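Local coordinates for T-cell surface glycoprotein CD1A1 antigen (Gallus gallus, PDB 3JVG), which probably presents lipid antigens to T cells, as CD1 relatives do, in a groove built by its MHC-I-like domain, at residues F108-R120 with W128-E141. Numbering follows the deposited sequence.
Sequences FFDIAYEGQNFLR and WDQMQHNQLSAKAE
The ring of Phe-118 lies against the first turns of helix 135-141, wedged among Leu-136, Ser-137 and Ala-140: its CE2 sits 3.6 Å from Ala-140 CB and its CE1 4.0 Å from Leu-136 CG. With CG anti to the backbone N (chi1 171°), the ring swings back toward the helix although its CB starts out pointing away. At a classic bulge, where Phe-118 and Leu-119 both face Ile-111, Leu-119 fills the next hollow, CD2 on Ala-140 CB (3.7 Å) and CG on Trp-128 CE3. Trp-128 then drives its CH2 corner over the centre of the Phe-109 ring, an edge-to-face pair with planes at 75°. Leu-136 CD2 makes a CH-pi contact over one face of the Tyr-113 ring, 3.9 Å from its centroid. Polar grips frame this row: Phe-118 O takes both Ser-137 OG (2.8 Å, on a lone pair) and Met-131 N, while Gln-132 NE2 reaches Asn-117 O at 3.1 Å. Met-131 curls back to lay CE over the guanidinium of Arg-120, which is salt-bridged to Asp-110. Two backbone bonds between Arg-120 and Asp-129 pair platform strands 116-122 and 127-130; strand 89-99 pairs with 105-113 and sends Phe-91 edge-to-face with Phe-118, and helix 148-172 covers Phe-109 and Trp-128.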
loop_
_atom_site.group_PDB
_atom_site.type_symbol
_atom_site.label_atom_id
_atom_site.label_comp_id
_atom_site.label_asym_id
_atom_site.label_seq_id
_atom_site.Cartn_x
_atom_site.Cartn_y
_atom_site.Cartn_z
ATOM N N PHE A 108 6.826 -14.575 -8.261
ATOM C CA PHE A 108 6.329 -13.598 -9.207
ATOM C C PHE A 108 7.427 -12.670 -9.625
ATOM O O PHE A 108 8.307 -12.332 -8.813
ATOM C CB PHE A 108 5.130 -12.799 -8.647
ATOM C CG PHE A 108 5.357 -12.195 -7.268
ATOM C CD1 PHE A 108 5.087 -12.922 -6.133
ATOM C CD2 PHE A 108 5.767 -10.867 -7.135
ATOM C CE1 PHE A 108 5.266 -12.376 -4.875
ATOM C CE2 PHE A 108 5.919 -10.271 -5.890
ATOM C CZ PHE A 108 5.697 -11.043 -4.728
ATOM N N PHE A 109 7.407 -12.278 -10.897
ATOM C CA PHE A 109 8.345 -11.256 -11.338
ATOM C C PHE A 109 7.623 -10.620 -12.531
ATOM O O PHE A 109 7.575 -11.205 -13.620
ATOM C CB PHE A 109 9.707 -11.890 -11.725
ATOM C CG PHE A 109 10.797 -10.900 -12.188
ATOM C CD1 PHE A 109 12.088 -11.386 -12.444
ATOM C CD2 PHE A 109 10.569 -9.540 -12.317
ATOM C CE1 PHE A 109 13.136 -10.531 -12.843
ATOM C CE2 PHE A 109 11.573 -8.676 -12.726
ATOM C CZ PHE A 109 12.882 -9.177 -13.001
ATOM N N ASP A 110 7.016 -9.457 -12.252
ATOM C CA ASP A 110 6.222 -8.717 -13.199
ATOM C C ASP A 110 6.797 -7.309 -13.386
ATOM O O ASP A 110 7.254 -6.647 -12.420
ATOM C CB ASP A 110 4.774 -8.577 -12.715
ATOM C CG ASP A 110 4.048 -9.916 -12.649
ATOM O OD1 ASP A 110 4.156 -10.586 -11.617
ATOM O OD2 ASP A 110 3.319 -10.271 -13.619
ATOM N N ILE A 111 6.763 -6.868 -14.634
ATOM C CA ILE A 111 7.042 -5.512 -14.998
ATOM C C ILE A 111 5.795 -4.834 -15.564
ATOM O O ILE A 111 5.032 -5.406 -16.380
ATOM C CB ILE A 111 8.248 -5.469 -15.893
ATOM C CG1 ILE A 111 9.449 -6.091 -15.093
ATOM C CG2 ILE A 111 8.499 -4.069 -16.378
ATOM C CD1 ILE A 111 10.621 -6.429 -15.894
ATOM N N ALA A 112 5.553 -3.621 -15.054
ATOM C CA ALA A 112 4.480 -2.844 -15.579
ATOM C C ALA A 112 5.007 -1.655 -16.382
ATOM O O ALA A 112 6.141 -1.150 -16.173
ATOM C CB ALA A 112 3.505 -2.384 -14.454
ATOM N N TYR A 113 4.135 -1.211 -17.283
ATOM C CA TYR A 113 4.426 -0.085 -18.148
ATOM C C TYR A 113 3.148 0.683 -18.278
ATOM O O TYR A 113 2.092 0.115 -18.551
ATOM C CB TYR A 113 4.952 -0.539 -19.520
ATOM C CG TYR A 113 5.043 0.593 -20.496
ATOM C CD1 TYR A 113 5.912 1.692 -20.263
ATOM C CD2 TYR A 113 4.228 0.610 -21.624
ATOM C CE1 TYR A 113 5.979 2.751 -21.157
ATOM C CE2 TYR A 113 4.262 1.679 -22.539
ATOM C CZ TYR A 113 5.139 2.742 -22.304
ATOM O OH TYR A 113 5.152 3.753 -23.227
ATOM N N GLU A 114 3.249 1.981 -18.062
ATOM C CA GLU A 114 2.110 2.876 -17.936
ATOM C C GLU A 114 1.029 2.235 -17.081
ATOM O O GLU A 114 -0.119 2.250 -17.463
ATOM C CB GLU A 114 1.570 3.334 -19.308
ATOM C CG GLU A 114 2.475 4.417 -20.063
ATOM C CD GLU A 114 2.793 5.769 -19.229
ATOM O OE1 GLU A 114 2.341 6.863 -19.744
ATOM O OE2 GLU A 114 3.484 5.768 -18.125
ATOM N N GLY A 115 1.400 1.662 -15.928
ATOM C CA GLY A 115 0.404 1.114 -14.992
ATOM C C GLY A 115 -0.327 -0.157 -15.412
ATOM O O GLY A 115 -1.364 -0.471 -14.860
ATOM N N GLN A 116 0.216 -0.906 -16.371
ATOM C CA GLN A 116 -0.413 -2.163 -16.774
ATOM C C GLN A 116 0.629 -3.227 -16.943
ATOM O O GLN A 116 1.713 -2.908 -17.339
ATOM C CB GLN A 116 -1.074 -2.010 -18.172
ATOM C CG GLN A 116 -2.321 -1.133 -18.242
ATOM C CD GLN A 116 -3.410 -1.568 -17.283
ATOM O OE1 GLN A 116 -3.694 -2.769 -17.114
ATOM N NE2 GLN A 116 -4.049 -0.582 -16.649
ATOM N N ASN A 117 0.297 -4.494 -16.659
ATOM C CA ASN A 117 1.224 -5.632 -16.840
ATOM C C ASN A 117 1.853 -5.488 -18.200
ATOM O O ASN A 117 1.151 -5.290 -19.169
ATOM C CB ASN A 117 0.459 -6.950 -16.796
ATOM C CG ASN A 117 -0.165 -7.196 -15.456
ATOM O OD1 ASN A 117 0.363 -6.711 -14.444
ATOM N ND2 ASN A 117 -1.255 -7.956 -15.415
ATOM N N PHE A 118 3.170 -5.598 -18.263
ATOM C CA PHE A 118 3.884 -5.419 -19.500
ATOM C C PHE A 118 4.763 -6.661 -19.811
ATOM O O PHE A 118 4.859 -7.127 -20.966
ATOM C CB PHE A 118 4.681 -4.117 -19.344
ATOM C CG PHE A 118 5.660 -3.843 -20.451
ATOM C CD1 PHE A 118 5.247 -3.241 -21.643
ATOM C CD2 PHE A 118 6.988 -4.124 -20.264
ATOM C CE1 PHE A 118 6.156 -2.945 -22.661
ATOM C CE2 PHE A 118 7.943 -3.829 -21.251
ATOM C CZ PHE A 118 7.523 -3.224 -22.473
ATOM N N LEU A 119 5.392 -7.217 -18.786
ATOM C CA LEU A 119 6.188 -8.420 -18.958
ATOM C C LEU A 119 6.039 -9.266 -17.709
ATOM O O LEU A 119 5.968 -8.729 -16.606
ATOM C CB LEU A 119 7.617 -8.002 -19.153
ATOM C CG LEU A 119 8.572 -8.451 -20.213
ATOM C CD1 LEU A 119 7.959 -8.852 -21.578
ATOM C CD2 LEU A 119 9.710 -7.378 -20.328
ATOM N N ARG A 120 5.970 -10.572 -17.876
ATOM C CA ARG A 120 5.823 -11.473 -16.755
ATOM C C ARG A 120 6.764 -12.695 -16.937
ATOM O O ARG A 120 6.776 -13.360 -17.995
ATOM C CB ARG A 120 4.378 -11.946 -16.595
ATOM C CG ARG A 120 4.222 -13.099 -15.600
ATOM C CD ARG A 120 2.733 -13.477 -15.368
ATOM N NE ARG A 120 2.023 -12.406 -14.634
ATOM C CZ ARG A 120 0.708 -12.302 -14.513
ATOM N NH1 ARG A 120 -0.114 -13.178 -15.092
ATOM N NH2 ARG A 120 0.208 -11.286 -13.816
ATOM N N TRP A 128 10.109 -15.168 -20.601
ATOM C CA TRP A 128 9.190 -14.041 -20.451
ATOM C C TRP A 128 7.906 -14.118 -21.257
ATOM O O TRP A 128 7.933 -14.422 -22.443
ATOM C CB TRP A 128 9.935 -12.745 -20.736
ATOM C CG TRP A 128 11.112 -12.547 -19.778
ATOM C CD1 TRP A 128 12.401 -13.035 -19.927
ATOM C CD2 TRP A 128 11.091 -11.844 -18.527
ATOM N NE1 TRP A 128 13.175 -12.653 -18.862
ATOM C CE2 TRP A 128 12.402 -11.947 -17.971
ATOM C CE3 TRP A 128 10.086 -11.142 -17.807
ATOM C CZ2 TRP A 128 12.751 -11.344 -16.758
ATOM C CZ3 TRP A 128 10.429 -10.560 -16.591
ATOM C CH2 TRP A 128 11.758 -10.676 -16.076
ATOM N N ASP A 129 6.780 -13.848 -20.587
ATOM C CA ASP A 129 5.476 -13.624 -21.254
ATOM C C ASP A 129 5.240 -12.135 -21.557
ATOM O O ASP A 129 5.321 -11.272 -20.659
ATOM C CB ASP A 129 4.290 -14.181 -20.440
ATOM C CG ASP A 129 4.510 -15.646 -19.952
ATOM O OD1 ASP A 129 5.300 -16.404 -20.574
ATOM O OD2 ASP A 129 3.880 -16.040 -18.925
ATOM N N GLN A 130 4.922 -11.870 -22.830
ATOM C CA GLN A 130 4.497 -10.568 -23.296
ATOM C C GLN A 130 3.093 -10.331 -22.738
ATOM O O GLN A 130 2.181 -11.156 -22.965
ATOM C CB GLN A 130 4.504 -10.566 -24.837
ATOM C CG GLN A 130 4.070 -9.251 -25.504
ATOM C CD GLN A 130 3.938 -9.343 -27.064
ATOM O OE1 GLN A 130 4.555 -10.163 -27.720
ATOM N NE2 GLN A 130 3.147 -8.464 -27.625
ATOM N N MET A 131 2.900 -9.214 -22.021
ATOM C CA MET A 131 1.607 -8.920 -21.407
ATOM C C MET A 131 0.747 -7.839 -22.116
ATOM O O MET A 131 -0.437 -7.687 -21.818
ATOM C CB MET A 131 1.819 -8.577 -19.931
ATOM C CG MET A 131 2.532 -9.731 -19.168
ATOM S SD MET A 131 1.563 -11.274 -19.210
ATOM C CE MET A 131 0.266 -10.934 -18.012
ATOM N N GLN A 132 1.371 -7.064 -23.002
ATOM C CA GLN A 132 0.626 -6.042 -23.784
ATOM C C GLN A 132 0.728 -6.373 -25.257
ATOM O O GLN A 132 1.760 -6.828 -25.737
ATOM C CB GLN A 132 1.153 -4.630 -23.522
ATOM C CG GLN A 132 0.628 -3.991 -22.233
ATOM C CD GLN A 132 1.413 -2.748 -21.819
ATOM O OE1 GLN A 132 1.947 -2.037 -22.660
ATOM N NE2 GLN A 132 1.510 -2.513 -20.538
ATOM N N HIS A 133 -0.378 -6.164 -25.954
ATOM C CA HIS A 133 -0.484 -6.455 -27.366
ATOM C C HIS A 133 -0.054 -5.235 -28.178
ATOM O O HIS A 133 -0.895 -4.600 -28.861
ATOM C CB HIS A 133 -1.921 -6.827 -27.737
ATOM C CG HIS A 133 -2.022 -7.566 -29.035
ATOM N ND1 HIS A 133 -2.792 -7.121 -30.093
ATOM C CD2 HIS A 133 -1.434 -8.716 -29.454
ATOM C CE1 HIS A 133 -2.675 -7.962 -31.109
ATOM N NE2 HIS A 133 -1.874 -8.949 -30.739
ATOM N N ASN A 134 1.234 -4.903 -28.078
ATOM C CA ASN A 134 1.775 -3.772 -28.799
ATOM C C ASN A 134 3.247 -3.987 -29.075
ATOM O O ASN A 134 3.882 -4.885 -28.487
ATOM C CB ASN A 134 1.538 -2.461 -28.048
ATOM C CG ASN A 134 2.179 -2.452 -26.664
ATOM O OD1 ASN A 134 3.299 -2.858 -26.516
ATOM N ND2 ASN A 134 1.461 -1.950 -25.654
ATOM N N GLN A 135 3.814 -3.178 -29.963
ATOM C CA GLN A 135 5.218 -3.389 -30.340
ATOM C C GLN A 135 6.216 -3.228 -29.194
ATOM O O GLN A 135 7.127 -4.008 -29.076
ATOM C CB GLN A 135 5.602 -2.551 -31.560
ATOM C CG GLN A 135 5.099 -3.164 -32.891
ATOM N N LEU A 136 6.026 -2.262 -28.312
ATOM C CA LEU A 136 6.989 -2.116 -27.206
ATOM C C LEU A 136 7.090 -3.389 -26.362
ATOM O O LEU A 136 8.171 -3.862 -26.128
ATOM C CB LEU A 136 6.686 -0.887 -26.344
ATOM C CG LEU A 136 7.752 -0.462 -25.328
ATOM C CD1 LEU A 136 9.067 -0.045 -25.971
ATOM C CD2 LEU A 136 7.208 0.674 -24.476
ATOM N N SER A 137 5.968 -3.957 -25.939
ATOM C CA SER A 137 5.972 -5.202 -25.150
ATOM C C SER A 137 6.544 -6.409 -25.946
ATOM O O SER A 137 7.297 -7.203 -25.413
ATOM C CB SER A 137 4.515 -5.476 -24.650
ATOM O OG SER A 137 4.471 -6.547 -23.683
ATOM N N ALA A 138 6.192 -6.521 -27.223
ATOM C CA ALA A 138 6.786 -7.506 -28.124
ATOM C C ALA A 138 8.303 -7.358 -28.176
ATOM O O ALA A 138 8.992 -8.338 -28.101
ATOM C CB ALA A 138 6.202 -7.410 -29.528
ATOM N N LYS A 139 8.821 -6.136 -28.277
ATOM C CA LYS A 139 10.282 -5.948 -28.327
ATOM C C LYS A 139 10.901 -6.404 -27.019
ATOM O O LYS A 139 11.838 -7.200 -27.011
ATOM C CB LYS A 139 10.627 -4.493 -28.552
ATOM C CG LYS A 139 12.105 -4.185 -28.706
ATOM C CD LYS A 139 12.271 -2.740 -29.249
ATOM C CE LYS A 139 13.736 -2.289 -29.309
ATOM N NZ LYS A 139 13.877 -1.040 -30.124
ATOM N N ALA A 140 10.348 -5.930 -25.910
ATOM C CA ALA A 140 10.884 -6.255 -24.583
ATOM C C ALA A 140 10.957 -7.772 -24.370
ATOM O O ALA A 140 11.947 -8.294 -23.869
ATOM C CB ALA A 140 10.023 -5.600 -23.520
ATOM N N GLU A 141 9.923 -8.489 -24.812
ATOM C CA GLU A 141 9.851 -9.921 -24.634
ATOM C C GLU A 141 10.953 -10.594 -25.429
ATOM O O GLU A 141 11.665 -11.444 -24.915
ATOM C CB GLU A 141 8.481 -10.470 -25.027
ATOM C CG GLU A 141 8.282 -11.946 -24.654
ATOM C CD GLU A 141 8.894 -12.894 -25.693
ATOM O OE1 GLU A 141 8.885 -12.593 -26.917
ATOM O OE2 GLU A 141 9.414 -13.946 -25.292
HETATM O O HOH W 1 -1.565 -5.654 -19.457
#